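Local atomic coordinates of cysteine hydrolase (Vibrio cholerae, PDB entry 6V98), a protein that is a type VI secretion system effector, probably a cysteine hydrolase related to clan CA peptidases, that is delivered into rival bacteria. Residues F122-K133 and F155-L165. Sequence-based numbering, arbitrary orientation.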
# COMPACT_ATOMS: atom_id res chain seq x y z
N PHE A 122 9.39 4.09 -11.77
CA PHE A 122 7.99 4.49 -11.86
C PHE A 122 7.57 5.55 -10.84
O PHE A 122 6.37 5.80 -10.71
CB PHE A 122 7.08 3.27 -11.71
CG PHE A 122 7.43 2.40 -10.54
CD1 PHE A 122 7.36 2.89 -9.24
CD2 PHE A 122 7.83 1.09 -10.74
CE1 PHE A 122 7.70 2.10 -8.16
CE2 PHE A 122 8.17 0.29 -9.65
CZ PHE A 122 8.09 0.79 -8.37
N PHE A 123 8.51 6.16 -10.11
CA PHE A 123 8.10 7.02 -9.00
C PHE A 123 7.16 8.13 -9.46
O PHE A 123 6.09 8.33 -8.86
CB PHE A 123 9.31 7.62 -8.29
CG PHE A 123 8.92 8.52 -7.15
CD1 PHE A 123 8.71 8.01 -5.88
CD2 PHE A 123 8.72 9.88 -7.36
CE1 PHE A 123 8.34 8.84 -4.83
CE2 PHE A 123 8.34 10.70 -6.31
CZ PHE A 123 8.15 10.18 -5.05
N SER A 124 7.55 8.90 -10.48
CA SER A 124 6.70 10.03 -10.86
C SER A 124 5.37 9.56 -11.42
O SER A 124 4.33 10.19 -11.17
CB SER A 124 7.42 10.94 -11.86
OG SER A 124 7.55 10.31 -13.12
N GLU A 125 5.36 8.45 -12.16
CA GLU A 125 4.11 7.93 -12.68
C GLU A 125 3.20 7.42 -11.57
O GLU A 125 1.97 7.62 -11.62
CB GLU A 125 4.38 6.81 -13.68
CG GLU A 125 5.07 7.28 -14.96
CD GLU A 125 6.58 7.32 -14.87
OE1 GLU A 125 7.22 7.64 -15.90
OE2 GLU A 125 7.13 7.05 -13.78
N ALA A 126 3.77 6.74 -10.58
CA ALA A 126 2.96 6.26 -9.46
C ALA A 126 2.41 7.41 -8.64
O ALA A 126 1.23 7.41 -8.25
CB ALA A 126 3.79 5.33 -8.57
N ASP A 127 3.26 8.41 -8.36
CA ASP A 127 2.80 9.58 -7.61
C ASP A 127 1.69 10.30 -8.36
O ASP A 127 0.68 10.69 -7.76
CB ASP A 127 3.98 10.51 -7.36
CG ASP A 127 3.67 11.58 -6.34
OD1 ASP A 127 3.46 11.21 -5.17
OD2 ASP A 127 3.63 12.77 -6.71
N SER A 128 1.84 10.45 -9.67
CA SER A 128 0.80 11.08 -10.47
C SER A 128 -0.50 10.27 -10.47
O SER A 128 -1.60 10.84 -10.39
CB SER A 128 1.31 11.27 -11.90
OG SER A 128 0.31 11.90 -12.70
N TRP A 129 -0.39 8.94 -10.56
CA TRP A 129 -1.59 8.09 -10.57
C TRP A 129 -2.34 8.18 -9.24
O TRP A 129 -3.57 8.33 -9.21
CB TRP A 129 -1.18 6.65 -10.89
CG TRP A 129 -2.28 5.64 -11.15
CD1 TRP A 129 -2.71 5.21 -12.37
CD2 TRP A 129 -3.01 4.89 -10.18
NE1 TRP A 129 -3.68 4.25 -12.22
CE2 TRP A 129 -3.89 4.04 -10.88
CE3 TRP A 129 -3.02 4.86 -8.78
CZ2 TRP A 129 -4.77 3.17 -10.24
CZ3 TRP A 129 -3.89 3.99 -8.14
CH2 TRP A 129 -4.75 3.15 -8.86
N LEU A 130 -1.60 8.12 -8.13
CA LEU A 130 -2.21 8.20 -6.80
C LEU A 130 -2.85 9.57 -6.57
O LEU A 130 -3.98 9.65 -6.06
CB LEU A 130 -1.15 7.90 -5.74
CG LEU A 130 -0.73 6.43 -5.80
CD1 LEU A 130 0.66 6.24 -5.16
CD2 LEU A 130 -1.78 5.54 -5.14
N ARG A 131 -2.16 10.65 -6.93
CA ARG A 131 -2.77 11.97 -6.81
C ARG A 131 -4.00 12.09 -7.72
O ARG A 131 -4.99 12.73 -7.35
CB ARG A 131 -1.76 13.06 -7.14
CG ARG A 131 -0.64 13.23 -6.12
CD ARG A 131 0.17 14.50 -6.39
NE ARG A 131 1.14 14.34 -7.48
CZ ARG A 131 0.93 14.69 -8.74
NH1 ARG A 131 -0.23 15.23 -9.10
NH2 ARG A 131 1.87 14.51 -9.66
N GLY A 132 -3.94 11.47 -8.89
CA GLY A 132 -5.09 11.48 -9.79
C GLY A 132 -6.28 10.75 -9.22
O GLY A 132 -7.42 11.22 -9.32
N LYS A 133 -6.05 9.60 -8.59
CA LYS A 133 -7.15 8.88 -7.96
C LYS A 133 -7.69 9.66 -6.77
O LYS A 133 -8.90 9.69 -6.53
CB LYS A 133 -6.69 7.49 -7.55
CG LYS A 133 -6.46 6.53 -8.69
CD LYS A 133 -7.63 6.50 -9.66
CE LYS A 133 -7.55 5.31 -10.61
NZ LYS A 133 -8.29 5.58 -11.87
N PHE A 155 -7.42 -1.32 -5.12
CA PHE A 155 -6.73 -0.05 -5.36
C PHE A 155 -5.25 -0.28 -5.62
O PHE A 155 -4.68 0.24 -6.59
CB PHE A 155 -6.92 0.85 -4.13
CG PHE A 155 -6.22 2.17 -4.19
CD1 PHE A 155 -6.58 3.12 -5.14
CD2 PHE A 155 -5.25 2.51 -3.25
CE1 PHE A 155 -5.97 4.37 -5.18
CE2 PHE A 155 -4.62 3.75 -3.28
CZ PHE A 155 -4.99 4.69 -4.25
N VAL A 156 -4.60 -1.04 -4.74
CA VAL A 156 -3.16 -1.26 -4.84
C VAL A 156 -2.83 -2.16 -6.03
O VAL A 156 -1.83 -1.95 -6.74
CB VAL A 156 -2.63 -1.84 -3.52
CG1 VAL A 156 -1.12 -2.09 -3.60
CG2 VAL A 156 -2.92 -0.89 -2.36
N ILE A 157 -3.66 -3.18 -6.27
CA ILE A 157 -3.44 -4.04 -7.44
C ILE A 157 -3.53 -3.21 -8.70
O ILE A 157 -2.69 -3.34 -9.61
CB ILE A 157 -4.46 -5.19 -7.47
CG1 ILE A 157 -4.32 -6.07 -6.22
CG2 ILE A 157 -4.27 -6.01 -8.77
CD1 ILE A 157 -5.48 -7.01 -6.02
N ASP A 158 -4.54 -2.34 -8.78
CA ASP A 158 -4.72 -1.50 -9.96
C ASP A 158 -3.52 -0.57 -10.16
O ASP A 158 -3.10 -0.34 -11.30
CB ASP A 158 -6.01 -0.69 -9.84
CG ASP A 158 -7.27 -1.55 -9.98
OD1 ASP A 158 -7.17 -2.75 -10.32
OD2 ASP A 158 -8.37 -1.03 -9.73
N LEU A 159 -2.95 -0.06 -9.07
CA LEU A 159 -1.74 0.76 -9.19
C LEU A 159 -0.59 -0.06 -9.76
O LEU A 159 0.12 0.39 -10.68
CB LEU A 159 -1.34 1.32 -7.82
CG LEU A 159 0.02 2.03 -7.74
CD1 LEU A 159 0.06 3.28 -8.59
CD2 LEU A 159 0.33 2.36 -6.29
N ALA A 160 -0.36 -1.25 -9.20
CA ALA A 160 0.76 -2.06 -9.65
C ALA A 160 0.57 -2.48 -11.10
O ALA A 160 1.51 -2.41 -11.90
CB ALA A 160 0.93 -3.27 -8.74
N ASP A 161 -0.66 -2.86 -11.46
CA ASP A 161 -0.98 -3.13 -12.86
C ASP A 161 -0.65 -1.93 -13.74
O ASP A 161 -0.05 -2.07 -14.81
CB ASP A 161 -2.47 -3.48 -13.00
CG ASP A 161 -2.73 -4.99 -13.10
OD1 ASP A 161 -2.26 -5.63 -14.07
OD2 ASP A 161 -3.41 -5.53 -12.21
N ALA A 162 -1.04 -0.73 -13.29
CA ALA A 162 -0.83 0.47 -14.08
C ALA A 162 0.65 0.80 -14.24
O ALA A 162 1.04 1.41 -15.23
CB ALA A 162 -1.58 1.66 -13.45
N MET A 163 1.48 0.38 -13.29
CA MET A 163 2.91 0.64 -13.39
C MET A 163 3.62 -0.36 -14.30
O MET A 163 4.83 -0.24 -14.49
CB MET A 163 3.56 0.61 -11.99
CG MET A 163 3.06 1.67 -10.99
SD MET A 163 3.25 3.38 -11.55
CE MET A 163 1.56 3.69 -12.07
N GLY A 164 2.89 -1.33 -14.85
CA GLY A 164 3.51 -2.39 -15.62
C GLY A 164 4.20 -3.46 -14.80
O GLY A 164 5.06 -4.17 -15.32
N LEU A 165 3.83 -3.61 -13.53
CA LEU A 165 4.52 -4.53 -12.63
C LEU A 165 3.91 -5.92 -12.61
O LEU A 165 4.44 -6.80 -11.91
CB LEU A 165 4.55 -3.95 -11.22
CG LEU A 165 5.26 -2.60 -11.08
CD1 LEU A 165 5.09 -2.06 -9.65
CD2 LEU A 165 6.74 -2.73 -11.44
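Trp-129 lays its indole over the 155-162 helix as a knob into a hole formed by Phe-155, Asp-158, Leu-159 and Ala-162. Segments 123-133 and 155-162 run roughly antiparallel (141°), their axes 10.5 Å apart at closest approach, on one side of the antiparallel sheet of a domain probably related to clan CA peptidases. With CG anti to the backbone N (chi1 -171°), the indole reaches across to the partner helix, where Leu-159 CA stands 3.9 Å from the centroid of the six-membered ring of Trp-129, a CH-pi contact over the face. Leu-159 CD1 lies on that same face, 3.5 Å from Trp-129 CE3, and Lys-133 CG lies toward the rim of the opposite one. The Phe-155 ring meets the indole obliquely, while Leu-130 CD2 comes within 3.4 Å of Phe-155 CZ. Leu-159 also rests on Leu-7 and Val-47, and Ala-126 on Leu-49, which places both helices against strands 5-12 and 44-50. No hydrogen bond joins the segments; Asp-158 OD1 forms a salt bridge with Lys-170 NZ. Beyond the helical part of 155-165, Gly-164 closes a Schellman motif, and Leu-165 CD2 approaches Phe-122 CE2 at 3.8 Å. Met-163 makes an oblique Met-aromatic contact with Phe-122, and the turn of its chain at chi2 (-58°) brings SD to 3.6 Å from Ala-126 CB.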